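Local coordinates for branched-chain alpha-ketoacid decarboxylase (PDB 2VBF), which probably decarboxylates branched-chain and aromatic alpha-keto acids to aldehydes, with thiamine diphosphate and magnesium as cofactors, at residues L106-Y110 / R180-Y184; E223-N227 / L353-E357; F242-V248 / F343-S348. All blocks are in the same frame, centred on the assembly; numbering follows the deposited sequence.

Interaction 1 (L106-Y110 / R180-Y184); sequences LAGSY and RKPVY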
ATOM      1  N   LEU A 106       8.223   3.591  -3.222  1.00  9.52           N
ATOM      2  CA  LEU A 106       9.620   3.972  -3.077  1.00 10.68           C
ATOM      3  C   LEU A 106      10.550   2.887  -3.631  1.00 10.16           C
ATOM      4  O   LEU A 106      11.592   3.203  -4.214  1.00 10.68           O
ATOM      5  CB  LEU A 106       9.976   4.301  -1.619  1.00 11.44           C
ATOM      6  CG  LEU A 106      11.077   5.351  -1.453  1.00 11.61           C
ATOM      7  CD1 LEU A 106      10.546   6.752  -1.782  1.00 10.60           C
ATOM      8  CD2 LEU A 106      11.662   5.277  -0.026  1.00 13.64           C
ATOM      9  N   ALA A 107      10.183   1.622  -3.455  1.00  9.06           N
ATOM     10  CA  ALA A 107      10.944   0.512  -4.028  1.00  9.64           C
ATOM     11  C   ALA A 107      10.980   0.609  -5.559  1.00  9.54           C
ATOM     12  O   ALA A 107      12.024   0.401  -6.174  1.00 10.17           O
ATOM     13  CB  ALA A 107      10.328  -0.831  -3.589  1.00  8.08           C
ATOM     14  N   GLY A 108       9.849   0.948  -6.176  1.00  9.87           N
ATOM     15  CA  GLY A 108       9.825   1.162  -7.634  1.00  9.79           C
ATOM     16  C   GLY A 108      10.686   2.318  -8.101  1.00  9.72           C
ATOM     17  O   GLY A 108      11.333   2.256  -9.159  1.00 10.26           O
ATOM     18  N   SER A 109      10.695   3.386  -7.312  1.00  9.42           N
ATOM     19  CA  SER A 109      11.556   4.525  -7.590  1.00 10.05           C
ATOM     20  C   SER A 109      13.032   4.106  -7.450  1.00  9.84           C
ATOM     21  O   SER A 109      13.881   4.599  -8.181  1.00 11.82           O
ATOM     22  CB  SER A 109      11.220   5.687  -6.659  1.00 10.81           C
ATOM     23  OG  SER A 109       9.903   6.150  -6.902  1.00 11.04           O
ATOM     24  N   TYR A 110      13.328   3.205  -6.520  1.00  9.84           N
ATOM     25  CA  TYR A 110      14.702   2.694  -6.392  1.00 10.04           C
ATOM     26  C   TYR A 110      15.064   1.801  -7.586  1.00 10.45           C
ATOM     27  O   TYR A 110      16.124   1.962  -8.213  1.00 10.71           O
ATOM     28  CB  TYR A 110      14.896   1.933  -5.069  1.00 10.67           C
ATOM     29  CG  TYR A 110      16.355   1.652  -4.798  1.00  9.59           C
ATOM     30  CD1 TYR A 110      17.130   2.566  -4.107  1.00  9.66           C
ATOM     31  CD2 TYR A 110      16.971   0.502  -5.288  1.00 10.08           C
ATOM     32  CE1 TYR A 110      18.491   2.339  -3.882  1.00 12.20           C
ATOM     33  CE2 TYR A 110      18.323   0.257  -5.056  1.00 11.83           C
ATOM     34  CZ  TYR A 110      19.069   1.179  -4.356  1.00 12.38           C
ATOM     35  OH  TYR A 110      20.412   0.933  -4.135  1.00 14.59           O
ATOM     36  N   ARG A 180      20.595   9.937  -8.275  1.00 13.91           N
ATOM     37  CA  ARG A 180      19.198  10.088  -8.701  1.00 14.89           C
ATOM     38  C   ARG A 180      18.272   8.937  -8.267  1.00 14.27           C
ATOM     39  O   ARG A 180      17.254   8.672  -8.910  1.00 14.09           O
ATOM     40  CB  ARG A 180      19.108  10.363 -10.204  1.00 15.72           C
ATOM     41  CG  ARG A 180      19.932  11.560 -10.669  1.00 16.35           C
ATOM     42  CD  ARG A 180      19.445  12.895 -10.117  1.00 19.52           C
ATOM     43  NE  ARG A 180      20.536  13.871 -10.165  1.00 21.22           N
ATOM     44  CZ  ARG A 180      20.710  14.791 -11.106  1.00 23.29           C
ATOM     45  NH1 ARG A 180      19.840  14.934 -12.096  1.00 23.46           N
ATOM     46  NH2 ARG A 180      21.777  15.586 -11.046  1.00 25.34           N
ATOM     47  N   LYS A 181      18.625   8.308  -7.149  1.00 12.97           N
ATOM     48  CA  LYS A 181      17.814   7.278  -6.494  1.00 13.63           C
ATOM     49  C   LYS A 181      17.095   7.901  -5.279  1.00 12.57           C
ATOM     50  O   LYS A 181      17.480   8.971  -4.798  1.00 13.03           O
ATOM     51  CB  LYS A 181      18.684   6.104  -6.035  1.00 13.95           C
ATOM     52  CG  LYS A 181      19.262   5.231  -7.135  1.00 17.65           C
ATOM     53  CD  LYS A 181      20.273   4.246  -6.536  1.00 18.43           C
ATOM     54  CE  LYS A 181      20.520   3.052  -7.462  1.00 20.25           C
ATOM     55  NZ  LYS A 181      21.386   3.444  -8.617  1.00 24.05           N
ATOM     56  N   PRO A 182      16.016   7.249  -4.804  1.00 11.48           N
ATOM     57  CA  PRO A 182      15.266   7.829  -3.684  1.00 10.97           C
ATOM     58  C   PRO A 182      16.059   7.938  -2.385  1.00 10.37           C
ATOM     59  O   PRO A 182      16.946   7.131  -2.103  1.00  9.04           O
ATOM     60  CB  PRO A 182      14.051   6.903  -3.519  1.00 11.74           C
ATOM     61  CG  PRO A 182      14.334   5.714  -4.326  1.00 13.46           C
ATOM     62  CD  PRO A 182      15.409   6.012  -5.306  1.00 11.98           C
ATOM     63  N   VAL A 183      15.708   8.949  -1.602  1.00 10.80           N
ATOM     64  CA  VAL A 183      16.257   9.117  -0.272  1.00 10.03           C
ATOM     65  C   VAL A 183      15.122   9.366   0.706  1.00 11.31           C
ATOM     66  O   VAL A 183      13.975   9.606   0.310  1.00 11.30           O
ATOM     67  CB  VAL A 183      17.287  10.250  -0.216  1.00 10.56           C
ATOM     68  CG1 VAL A 183      18.433   9.939  -1.186  1.00 12.68           C
ATOM     69  CG2 VAL A 183      16.630  11.600  -0.534  1.00 11.36           C
ATOM     70  N   TYR A 184      15.471   9.322   1.983  1.00 10.41           N
ATOM     71  CA  TYR A 184      14.505   9.203   3.080  1.00 10.86           C
ATOM     72  C   TYR A 184      14.939  10.095   4.246  1.00 12.44           C
ATOM     73  O   TYR A 184      16.081  10.022   4.697  1.00 11.99           O
ATOM     74  CB  TYR A 184      14.457   7.733   3.473  1.00 11.33           C
ATOM     75  CG  TYR A 184      13.655   7.322   4.698  1.00 12.25           C
ATOM     76  CD1 TYR A 184      12.467   6.604   4.555  1.00 13.01           C
ATOM     77  CD2 TYR A 184      14.132   7.531   5.990  1.00 13.99           C
ATOM     78  CE1 TYR A 184      11.760   6.152   5.670  1.00 12.38           C
ATOM     79  CE2 TYR A 184      13.435   7.073   7.104  1.00 13.39           C
ATOM     80  CZ  TYR A 184      12.243   6.399   6.938  1.00 13.00           C
ATOM     81  OH  TYR A 184      11.546   5.930   8.033  1.00 14.55           O
TER

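Interaction 2 (E223-N227 / L353-E357); sequences ESLKN and LKGIE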
ATOM      1  N   GLU A 223      36.939   7.592 -30.793  1.00 25.91           N
ATOM      2  CA  GLU A 223      37.685   6.717 -31.700  1.00 26.45           C
ATOM      3  C   GLU A 223      36.767   5.644 -32.281  1.00 25.43           C
ATOM      4  O   GLU A 223      36.712   5.432 -33.502  1.00 25.15           O
ATOM      5  CB  GLU A 223      38.844   6.077 -30.929  1.00 27.10           C
ATOM      6  CG  GLU A 223      39.675   5.060 -31.700  1.00 29.94           C
ATOM      7  CD  GLU A 223      40.749   4.415 -30.837  1.00 32.40           C
ATOM      8  OE1 GLU A 223      40.526   4.253 -29.612  1.00 37.86           O
ATOM      9  OE2 GLU A 223      41.817   4.057 -31.387  1.00 38.38           O
ATOM     10  N   SER A 224      36.029   4.978 -31.394  1.00 24.20           N
ATOM     11  CA  SER A 224      35.136   3.902 -31.802  1.00 23.06           C
ATOM     12  C   SER A 224      34.057   4.385 -32.765  1.00 22.43           C
ATOM     13  O   SER A 224      33.756   3.719 -33.756  1.00 21.67           O
ATOM     14  CB  SER A 224      34.495   3.250 -30.578  1.00 22.18           C
ATOM     15  OG  SER A 224      35.486   2.695 -29.736  1.00 23.34           O
ATOM     16  N   LEU A 225      33.478   5.546 -32.473  1.00 21.59           N
ATOM     17  CA  LEU A 225      32.401   6.075 -33.306  1.00 22.23           C
ATOM     18  C   LEU A 225      32.899   6.476 -34.693  1.00 23.59           C
ATOM     19  O   LEU A 225      32.215   6.249 -35.683  1.00 24.05           O
ATOM     20  CB  LEU A 225      31.702   7.262 -32.622  1.00 21.16           C
ATOM     21  CG  LEU A 225      30.759   6.891 -31.479  1.00 19.09           C
ATOM     22  CD1 LEU A 225      30.327   8.139 -30.707  1.00 19.12           C
ATOM     23  CD2 LEU A 225      29.544   6.075 -31.999  1.00 17.86           C
ATOM     24  N   LYS A 226      34.086   7.071 -34.753  1.00 24.43           N
ATOM     25  CA  LYS A 226      34.641   7.551 -36.022  1.00 25.49           C
ATOM     26  C   LYS A 226      35.154   6.415 -36.896  1.00 25.83           C
ATOM     27  O   LYS A 226      35.125   6.531 -38.117  1.00 27.74           O
ATOM     28  CB  LYS A 226      35.742   8.586 -35.773  1.00 26.28           C
ATOM     29  CG  LYS A 226      35.202   9.907 -35.250  1.00 26.63           C
ATOM     30  CD  LYS A 226      36.307  10.883 -34.877  1.00 27.57           C
ATOM     31  CE  LYS A 226      35.775  12.318 -34.786  1.00 27.66           C
ATOM     32  NZ  LYS A 226      36.788  13.263 -34.233  1.00 27.14           N
ATOM     33  N   ASN A 227      35.595   5.321 -36.274  1.00 25.21           N
ATOM     34  CA  ASN A 227      36.050   4.135 -37.000  1.00 25.22           C
ATOM     35  C   ASN A 227      34.924   3.167 -37.381  1.00 24.18           C
ATOM     36  O   ASN A 227      35.108   2.306 -38.243  1.00 24.26           O
ATOM     37  CB  ASN A 227      37.114   3.388 -36.186  1.00 26.99           C
ATOM     38  CG  ASN A 227      38.415   4.172 -36.046  1.00 29.43           C
ATOM     39  OD1 ASN A 227      38.624   5.183 -36.719  1.00 32.89           O
ATOM     40  ND2 ASN A 227      39.297   3.702 -35.168  1.00 30.83           N
ATOM     41  N   LEU A 353      32.480  16.252 -28.513  1.00 29.68           N
ATOM     42  CA  LEU A 353      33.072  15.447 -29.572  1.00 27.79           C
ATOM     43  C   LEU A 353      32.629  16.012 -30.906  1.00 25.78           C
ATOM     44  O   LEU A 353      31.433  16.191 -31.158  1.00 23.99           O
ATOM     45  CB  LEU A 353      32.672  13.971 -29.464  1.00 27.59           C
ATOM     46  CG  LEU A 353      32.984  13.264 -28.139  1.00 27.27           C
ATOM     47  CD1 LEU A 353      32.606  11.798 -28.237  1.00 28.05           C
ATOM     48  CD2 LEU A 353      34.447  13.405 -27.745  1.00 27.40           C
ATOM     49  N   LYS A 354      33.614  16.293 -31.747  1.00 24.27           N
ATOM     50  CA  LYS A 354      33.392  16.893 -33.041  1.00 22.88           C
ATOM     51  C   LYS A 354      33.778  15.934 -34.159  1.00 21.54           C
ATOM     52  O   LYS A 354      34.599  15.032 -33.977  1.00 23.84           O
ATOM     53  CB  LYS A 354      34.213  18.182 -33.155  1.00 23.26           C
ATOM     54  CG  LYS A 354      33.793  19.273 -32.178  1.00 24.08           C
ATOM     55  CD  LYS A 354      32.437  19.845 -32.557  1.00 24.81           C
ATOM     56  CE  LYS A 354      31.879  20.757 -31.503  1.00 25.51           C
ATOM     57  NZ  LYS A 354      30.559  21.271 -31.920  1.00 24.51           N
ATOM     58  N   GLY A 355      33.173  16.136 -35.319  1.00 21.13           N
ATOM     59  CA  GLY A 355      33.559  15.429 -36.513  1.00 20.99           C
ATOM     60  C   GLY A 355      32.971  14.045 -36.670  1.00 20.78           C
ATOM     61  O   GLY A 355      33.341  13.340 -37.592  1.00 20.34           O
ATOM     62  N   ILE A 356      32.052  13.668 -35.780  1.00 20.53           N
ATOM     63  CA  ILE A 356      31.356  12.390 -35.895  1.00 21.01           C
ATOM     64  C   ILE A 356      30.128  12.573 -36.771  1.00 20.74           C
ATOM     65  O   ILE A 356      29.246  13.379 -36.455  1.00 20.85           O
ATOM     66  CB  ILE A 356      30.941  11.815 -34.516  1.00 21.14           C
ATOM     67  CG1 ILE A 356      32.172  11.603 -33.628  1.00 22.24           C
ATOM     68  CG2 ILE A 356      30.193  10.499 -34.707  1.00 20.59           C
ATOM     69  CD1 ILE A 356      31.864  11.439 -32.151  1.00 22.21           C
ATOM     70  N   GLU A 357      30.071  11.824 -37.869  1.00 20.43           N
ATOM     71  CA  GLU A 357      28.956  11.900 -38.793  1.00 21.58           C
ATOM     72  C   GLU A 357      28.702  10.542 -39.448  1.00 22.65           C
ATOM     73  O   GLU A 357      29.504  10.067 -40.257  1.00 21.93           O
ATOM     74  CB  GLU A 357      29.215  12.974 -39.853  1.00 22.45           C
ATOM     75  CG  GLU A 357      28.009  13.268 -40.727  1.00 23.49           C
ATOM     76  CD  GLU A 357      28.306  14.267 -41.838  1.00 25.63           C
ATOM     77  OE1 GLU A 357      29.285  15.047 -41.718  1.00 28.60           O
ATOM     78  OE2 GLU A 357      27.549  14.261 -42.832  1.00 29.29           O
TER

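Interaction 3 (F242-V248 / F343-S348); sequences FGLEKTV and FRAVVS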
ATOM      1  N   PHE A 242      18.450  11.208 -14.931  1.00 15.14           N
ATOM      2  CA  PHE A 242      19.267  12.417 -14.835  1.00 16.39           C
ATOM      3  C   PHE A 242      18.754  13.583 -15.681  1.00 16.93           C
ATOM      4  O   PHE A 242      19.391  14.631 -15.719  1.00 18.07           O
ATOM      5  CB  PHE A 242      20.710  12.089 -15.245  1.00 16.18           C
ATOM      6  CG  PHE A 242      21.559  11.632 -14.103  1.00 15.26           C
ATOM      7  CD1 PHE A 242      22.300  12.539 -13.368  1.00 16.60           C
ATOM      8  CD2 PHE A 242      21.583  10.293 -13.729  1.00 14.96           C
ATOM      9  CE1 PHE A 242      23.070  12.120 -12.286  1.00 17.00           C
ATOM     10  CE2 PHE A 242      22.352   9.869 -12.650  1.00 16.45           C
ATOM     11  CZ  PHE A 242      23.097  10.776 -11.938  1.00 16.09           C
ATOM     12  N   GLY A 243      17.618  13.425 -16.355  1.00 15.86           N
ATOM     13  CA  GLY A 243      17.117  14.469 -17.248  1.00 16.59           C
ATOM     14  C   GLY A 243      18.074  14.758 -18.403  1.00 16.65           C
ATOM     15  O   GLY A 243      18.234  15.914 -18.812  1.00 17.39           O
ATOM     16  N   LEU A 244      18.705  13.711 -18.925  1.00 16.29           N
ATOM     17  CA  LEU A 244      19.686  13.822 -20.008  1.00 16.66           C
ATOM     18  C   LEU A 244      19.088  13.559 -21.392  1.00 16.08           C
ATOM     19  O   LEU A 244      19.822  13.489 -22.386  1.00 16.07           O
ATOM     20  CB  LEU A 244      20.858  12.866 -19.748  1.00 16.61           C
ATOM     21  CG  LEU A 244      21.812  13.306 -18.635  1.00 17.84           C
ATOM     22  CD1 LEU A 244      22.679  12.153 -18.186  1.00 18.60           C
ATOM     23  CD2 LEU A 244      22.680  14.481 -19.114  1.00 19.62           C
ATOM     24  N   GLU A 245      17.763  13.441 -21.491  1.00 15.61           N
ATOM     25  CA  GLU A 245      17.137  13.124 -22.778  1.00 15.16           C
ATOM     26  C   GLU A 245      17.472  14.151 -23.854  1.00 15.56           C
ATOM     27  O   GLU A 245      17.837  13.777 -24.978  1.00 15.84           O
ATOM     28  CB  GLU A 245      15.616  13.000 -22.675  1.00 15.58           C
ATOM     29  CG  GLU A 245      15.113  11.918 -21.706  1.00 13.97           C
ATOM     30  CD  GLU A 245      14.686  12.515 -20.367  1.00 16.37           C
ATOM     31  OE1 GLU A 245      15.490  13.276 -19.786  1.00 16.79           O
ATOM     32  OE2 GLU A 245      13.550  12.248 -19.905  1.00 16.38           O
ATOM     33  N   LYS A 246      17.325  15.430 -23.533  1.00 16.39           N
ATOM     34  CA  LYS A 246      17.568  16.470 -24.542  1.00 18.85           C
ATOM     35  C   LYS A 246      19.034  16.488 -24.973  1.00 19.65           C
ATOM     36  O   LYS A 246      19.342  16.785 -26.122  1.00 19.40           O
ATOM     37  CB  LYS A 246      17.153  17.846 -24.019  1.00 21.29           C
ATOM     38  CG  LYS A 246      15.663  17.985 -23.790  1.00 23.14           C
ATOM     39  CD  LYS A 246      14.885  17.958 -25.090  1.00 26.79           C
ATOM     40  CE  LYS A 246      13.387  18.041 -24.857  1.00 27.58           C
ATOM     41  NZ  LYS A 246      13.025  19.327 -24.234  1.00 30.21           N
ATOM     42  N   THR A 247      19.923  16.160 -24.043  1.00 20.00           N
ATOM     43  CA  THR A 247      21.371  16.087 -24.296  1.00 20.18           C
ATOM     44  C   THR A 247      21.700  14.966 -25.290  1.00 21.39           C
ATOM     45  O   THR A 247      22.423  15.174 -26.270  1.00 20.36           O
ATOM     46  CB  THR A 247      22.135  15.877 -22.962  1.00 20.43           C
ATOM     47  OG1 THR A 247      21.922  17.011 -22.102  1.00 21.18           O
ATOM     48  CG2 THR A 247      23.634  15.690 -23.180  1.00 21.12           C
ATOM     49  N   VAL A 248      21.156  13.780 -25.043  1.00 19.35           N
ATOM     50  CA  VAL A 248      21.334  12.650 -25.957  1.00 19.91           C
ATOM     51  C   VAL A 248      20.680  12.903 -27.328  1.00 18.89           C
ATOM     52  O   VAL A 248      21.266  12.582 -28.369  1.00 17.32           O
ATOM     53  CB  VAL A 248      20.782  11.339 -25.328  1.00 20.85           C
ATOM     54  CG1 VAL A 248      20.922  10.163 -26.297  1.00 21.19           C
ATOM     55  CG2 VAL A 248      21.491  11.052 -24.022  1.00 21.45           C
ATOM     56  N   PHE A 343      28.713   9.316 -14.552  1.00 22.56           N
ATOM     57  CA  PHE A 343      27.825   9.089 -15.696  1.00 22.71           C
ATOM     58  C   PHE A 343      27.307  10.389 -16.340  1.00 22.14           C
ATOM     59  O   PHE A 343      27.391  10.568 -17.556  1.00 22.31           O
ATOM     60  CB  PHE A 343      26.661   8.211 -15.216  1.00 20.80           C
ATOM     61  CG  PHE A 343      25.594   7.985 -16.237  1.00 20.16           C
ATOM     62  CD1 PHE A 343      25.785   7.085 -17.273  1.00 19.41           C
ATOM     63  CD2 PHE A 343      24.368   8.632 -16.133  1.00 19.70           C
ATOM     64  CE1 PHE A 343      24.793   6.866 -18.215  1.00 19.50           C
ATOM     65  CE2 PHE A 343      23.370   8.410 -17.076  1.00 19.94           C
ATOM     66  CZ  PHE A 343      23.583   7.528 -18.108  1.00 18.40           C
ATOM     67  N   ARG A 344      26.755  11.283 -15.525  1.00 23.86           N
ATOM     68  CA  ARG A 344      26.222  12.550 -16.024  1.00 24.64           C
ATOM     69  C   ARG A 344      27.303  13.345 -16.754  1.00 24.26           C
ATOM     70  O   ARG A 344      27.082  13.843 -17.867  1.00 23.11           O
ATOM     71  CB  ARG A 344      25.662  13.369 -14.859  1.00 26.64           C
ATOM     72  CG  ARG A 344      25.112  14.750 -15.209  1.00 27.94           C
ATOM     73  CD  ARG A 344      25.122  15.634 -13.974  1.00 29.58           C
ATOM     74  NE  ARG A 344      24.629  16.986 -14.218  1.00 32.09           N
ATOM     75  CZ  ARG A 344      24.562  17.940 -13.287  1.00 33.36           C
ATOM     76  NH1 ARG A 344      24.950  17.692 -12.036  1.00 35.01           N
ATOM     77  NH2 ARG A 344      24.096  19.146 -13.603  1.00 35.11           N
ATOM     78  N   ALA A 345      28.467  13.448 -16.112  1.00 23.47           N
ATOM     79  CA  ALA A 345      29.625  14.156 -16.674  1.00 24.35           C
ATOM     80  C   ALA A 345      29.998  13.612 -18.047  1.00 24.01           C
ATOM     81  O   ALA A 345      30.186  14.372 -18.998  1.00 23.74           O
ATOM     82  CB  ALA A 345      30.821  14.064 -15.720  1.00 23.97           C
ATOM     83  N   VAL A 346      30.075  12.293 -18.162  1.00 25.13           N
ATOM     84  CA  VAL A 346      30.494  11.691 -19.423  1.00 24.63           C
ATOM     85  C   VAL A 346      29.440  11.919 -20.509  1.00 25.13           C
ATOM     86  O   VAL A 346      29.765  12.361 -21.612  1.00 24.47           O
ATOM     87  CB  VAL A 346      30.860  10.198 -19.263  1.00 25.35           C
ATOM     88  CG1 VAL A 346      31.206   9.590 -20.608  1.00 25.14           C
ATOM     89  CG2 VAL A 346      32.037  10.047 -18.298  1.00 24.07           C
ATOM     90  N   VAL A 347      28.170  11.672 -20.191  1.00 24.60           N
ATOM     91  CA  VAL A 347      27.105  11.828 -21.184  1.00 25.66           C
ATOM     92  C   VAL A 347      27.002  13.270 -21.679  1.00 26.47           C
ATOM     93  O   VAL A 347      26.833  13.504 -22.876  1.00 27.23           O
ATOM     94  CB  VAL A 347      25.747  11.329 -20.639  1.00 24.98           C
ATOM     95  CG1 VAL A 347      24.613  11.638 -21.613  1.00 25.40           C
ATOM     96  CG2 VAL A 347      25.827   9.836 -20.364  1.00 24.70           C
ATOM     97  N   SER A 348      27.142  14.232 -20.766  1.00 27.91           N
ATOM     98  CA  SER A 348      27.055  15.647 -21.140  0.50 28.96           C
ATOM     99  C   SER A 348      28.300  16.142 -21.888  1.00 29.78           C
ATOM    100  O   SER A 348      28.278  17.224 -22.475  1.00 31.46           O
ATOM    101  CB  SER A 348      26.789  16.522 -19.909  0.50 29.21           C
ATOM    102  OG  SER A 348      27.837  16.421 -18.968  0.50 28.91           O
TER

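Interaction 1 (L106-Y110 / R180-Y184)
P182 leans its ring against the last turns of helix 97-111, touching L106, S109 and Y110 together. Its CG comes to 3.5 Å from Y110 N, over backbone whose N-H is already spent on L106 O at 2.9 Å. Its CD lies 3.5 Å from S109 O, while CB faces the branch of L106, with CD1 of that leucine 3.9 Å away; the two run antiparallel alongside each other. The Y110 side chain extends the contact. CG of Y110 stands anti to the backbone nitrogen (chi1 -168°), which carries the ring past proline CD and out along K181. K181 CD reaches Y110 CE1 at 3.7 Å, and CE lies over one face of the ring. The lysine chain stays extended as far as CE and then turns at chi4 (75°); NZ, 5.8 Å from the ring centroid, offers at most a weak cation-pi attraction and is hydrogen-bonded to N113 OD1. With an alanine at Y110, the K181 methylenes would probably lose the aromatic surface they lie on, leaving a gap beside the proline ring. Further out, S109 OG hydrogen-bonds D80 OD2, and L138 of the second subunit packs on Y110. P182 itself leads into strand 183-188, whose V183 is hydrogen-bonded through its backbone to V116 and E118 of the neighbouring strand 116-122. The contact therefore seats a helix of the N-terminal cofactor-binding domain on the start of a parallel-sheet strand. Its chemistry is almost wholly apolar: a proline that lacks an N-H meets a helical backbone whose Y110 N-H is already bonded to L106 O, and shape, more than polarity, sets the fit.

Interaction 2 (E223-N227 / L353-E357)
K226 reaches across I356 to the backbone of K354, its chain almost straight beyond CG. CB leaves the last turn of helix 212-227, and chi1 (-71°) sets CG beside the backbone nitrogen, where it meets I356 CG1 at 3.8 Å; the lysine runs athwart the isoleucine. Farther along, CE passes 3.8 Å from G355 C and close to the same isoleucine carbon. The tip then gives a hydrogen bond from NZ to K354 O, 2.8 Å long, met nearly end-on by the carbonyl (C=O···N angle 164°). E222 OE2, one helical turn back, forms a salt bridge with the same NZ. Beneath the lysine, L225 CD1 touches I356 CD1 at 3.9 Å. Within the central domain L225 also packs on F298 of strand 298-302 and on F251, and I356 on T255, both of helix 245-255, so the pair joins helix 212-227 to the loop after helix 343-348. The ammonium group is probably balanced by the E222 carboxylate and also donates to a backbone carbonyl at the exposed margin, while the lysine methylenes cover the buried isoleucine; the bond is to backbone, and so depends on the course of the loop more than on the K354 side chain.

Interaction 3 (F242-V248 / F343-S348)
V347 N donates to F343 O at 3.0 Å, a helical bond between two residues whose side chains both pack against residues 242-248. On the same turn, R344 CB lies 3.8 Å from F242 CD1, with CG close behind; the arginine, extended from CG to NE, passes athwart the phenylalanine, and its NH1 has a long, weak ion pair with E204. F242 also meets F343: its CD2 comes in at the edge of the F343 ring, near the ring plane, and reaches CD2 of that residue at 4.0 Å. The two planes are inclined at 59°, an oblique pairing. V347, one turn on, lays CG2 over a face of F343, 3.8 Å above the plane and offset toward its rim. The first segment bends between helices 237-241 and 245-255: G243, with positive phi, ends the former in a Schellman motif, and L244 takes the N-cap position of the latter. Both helices belong to the beta-alpha-beta crossover from strand 231-235 to the parallel strand 259-261 in the central domain. L244 sets CD1 against both F343 CE2 and V347 CG1, each 4.0 Å away. V347 CG1 stands anti to its backbone nitrogen (chi1 174°), a placing that also brings it within 4.0 Å of V248 CG2. At the outer margin T247 turns its methyl, CG2, to the backbone of the facing helix, 3.9 Å from V347 O.

In the fold
Interactions 1 and 3 meet directly, their centres 20 Å apart: R180 CG touches F242 CZ at 3.5 Å, joining the loop between helix 165-179 and strand 183-188 to the central domain. R180 NH2 also comes within 3.9 Å of R344 NH1, an approach of two positive groups. Interaction 3 is nested in the chain loop that interaction 2 closes; their nearest atoms are about 7 Å apart and do not touch, but helix 245-255 starts in the former and packs on the latter. In interaction 1 the L106 side chain is about 14 Å from a bound thiamine diphosphate; interactions 2 and 3 lie away from the annotated sites.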